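Local coordinates for cellulose binding protein (Clavibacter michiganensis, PDB 4JJO), which forms the expansin part of a larger, probably cellulose-degrading protein and probably binds cellulose and loosens plant cell walls, at residues Leu77-Glu81 / Glu82-Ala86. Numbering follows the deposited sequence.
Sequences LDLSE and EAFRA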
loop_
_atom_site.group_PDB
_atom_site.type_symbol
_atom_site.label_atom_id
_atom_site.label_comp_id
_atom_site.label_asym_id
_atom_site.label_seq_id
_atom_site.Cartn_x
_atom_site.Cartn_y
_atom_site.Cartn_z
ATOM N N LEU A 77 -5.358 13.935 8.338
ATOM C CA LEU A 77 -5.447 13.196 7.087
ATOM C C LEU A 77 -5.783 14.118 5.926
ATOM O O LEU A 77 -6.545 15.071 6.073
ATOM C CB LEU A 77 -6.525 12.114 7.172
ATOM C CG LEU A 77 -6.391 10.990 8.198
ATOM C CD1 LEU A 77 -7.572 10.044 8.052
ATOM C CD2 LEU A 77 -5.083 10.240 8.031
ATOM N N ASP A 78 -5.212 13.823 4.766
ATOM C CA ASP A 78 -5.595 14.490 3.532
ATOM C C ASP A 78 -6.421 13.495 2.725
ATOM O O ASP A 78 -5.880 12.641 2.027
ATOM C CB ASP A 78 -4.356 14.939 2.753
ATOM C CG ASP A 78 -4.566 16.250 2.018
ATOM O OD1 ASP A 78 -5.622 16.886 2.214
ATOM O OD2 ASP A 78 -3.664 16.652 1.250
ATOM N N LEU A 79 -7.740 13.607 2.837
ATOM C CA LEU A 79 -8.648 12.641 2.235
ATOM C C LEU A 79 -8.898 12.946 0.771
ATOM O O LEU A 79 -8.802 14.093 0.343
ATOM C CB LEU A 79 -9.991 12.648 2.966
ATOM C CG LEU A 79 -10.015 12.134 4.404
ATOM C CD1 LEU A 79 -11.374 12.410 5.021
ATOM C CD2 LEU A 79 -9.701 10.650 4.446
ATOM N N SER A 80 -9.217 11.910 0.004
ATOM C CA SER A 80 -9.727 12.104 -1.342
ATOM C C SER A 80 -10.986 12.948 -1.229
ATOM O O SER A 80 -11.693 12.883 -0.222
ATOM C CB SER A 80 -10.064 10.763 -1.993
ATOM O OG SER A 80 -11.051 10.074 -1.248
ATOM N N GLU A 81 -11.261 13.743 -2.253
ATOM C CA GLU A 81 -12.472 14.549 -2.267
ATOM C C GLU A 81 -13.685 13.670 -1.989
ATOM O O GLU A 81 -14.603 14.073 -1.276
ATOM C CB GLU A 81 -12.629 15.254 -3.616
ATOM C CG GLU A 81 -11.611 16.356 -3.859
ATOM C CD GLU A 81 -11.748 16.987 -5.231
ATOM O OE1 GLU A 81 -12.358 16.361 -6.124
ATOM O OE2 GLU A 81 -11.243 18.113 -5.415
ATOM N N GLU A 82 -13.673 12.459 -2.536
ATOM C CA GLU A 82 -14.820 11.565 -2.436
ATOM C C GLU A 82 -15.026 11.045 -1.016
ATOM O O GLU A 82 -16.162 10.942 -0.545
ATOM C CB GLU A 82 -14.675 10.398 -3.416
ATOM C CG GLU A 82 -14.813 10.807 -4.882
ATOM C CD GLU A 82 -13.522 11.359 -5.471
ATOM O OE1 GLU A 82 -12.485 11.335 -4.774
ATOM O OE2 GLU A 82 -13.543 11.816 -6.633
ATOM N N ALA A 83 -13.934 10.712 -0.339
ATOM C CA ALA A 83 -14.010 10.278 1.048
ATOM C C ALA A 83 -14.456 11.438 1.933
ATOM O O ALA A 83 -15.269 11.267 2.841
ATOM C CB ALA A 83 -12.665 9.741 1.513
ATOM N N PHE A 84 -13.923 12.621 1.656
ATOM C CA PHE A 84 -14.260 13.815 2.424
ATOM C C PHE A 84 -15.745 14.159 2.312
ATOM O O PHE A 84 -16.376 14.530 3.303
ATOM C CB PHE A 84 -13.410 14.993 1.951
ATOM C CG PHE A 84 -13.535 16.215 2.813
ATOM C CD1 PHE A 84 -12.578 16.504 3.770
ATOM C CD2 PHE A 84 -14.606 17.069 2.666
ATOM C CE1 PHE A 84 -12.688 17.626 4.559
ATOM C CE2 PHE A 84 -14.723 18.193 3.457
ATOM C CZ PHE A 84 -13.764 18.471 4.406
ATOM N N ARG A 85 -16.300 14.033 1.109
ATOM C CA ARG A 85 -17.712 14.340 0.888
ATOM C C ARG A 85 -18.617 13.357 1.620
ATOM O O ARG A 85 -19.731 13.701 2.012
ATOM C CB ARG A 85 -18.053 14.322 -0.604
ATOM C CG ARG A 85 -17.412 15.433 -1.407
ATOM C CD ARG A 85 -18.205 15.719 -2.666
ATOM N NE ARG A 85 -17.501 16.645 -3.547
ATOM C CZ ARG A 85 -16.695 16.282 -4.542
ATOM N NH1 ARG A 85 -16.479 14.999 -4.814
ATOM N NH2 ARG A 85 -16.103 17.212 -5.276
ATOM N N ALA A 86 -18.137 12.131 1.791
ATOM C CA ALA A 86 -18.921 11.100 2.457
ATOM C C ALA A 86 -19.006 11.386 3.949
ATOM O O ALA A 86 -19.987 11.032 4.604
ATOM C CB ALA A 86 -18.303 9.740 2.217
#
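With chi1 of Ser80 at 60°, its OG sits between the backbone N and the carbonyl carbon and meets the backbone N of Ala83, which donates to it over 3.1 Å at 155°. Phe84, whose CG is anti to its backbone N, swings its ring away from the turn, while its own N donates to Ser80 O at 2.9 Å. The hydroxyl makes Ser80 the N-cap of helix 81-87, while its carbonyl takes the regular backbone bond of the first turn. The buried hydroxyl is also hydrogen-bonded to Arg32 O, which ties the helix start to the chain leading into strand 34-38. Here strand 76-80 of the double-psi beta-barrel domain of the expansin runs straight into a short helix, turning through nearly a right angle. At this bend Leu79 packs its CB 4.2 Å from Ala83 CB. Its CD1 lies against Phe84 CA, at 4.1 Å, and oblique to the ring, which also meets His9 edge-to-face. One helical turn apart, Glu81 and Arg85 extend side by side in the same direction, joined by the backbone bond from Arg85 N to Glu81 O (2.9 Å). Glu81 CB lies over one face of the guanidinium, and OE1 makes a long salt bridge of 3.9 Å to Arg85 NH2. The carboxylate and guanidinium planes are 61° apart, and Arg85 has a second partner in Phe90, through a cation-pi contact.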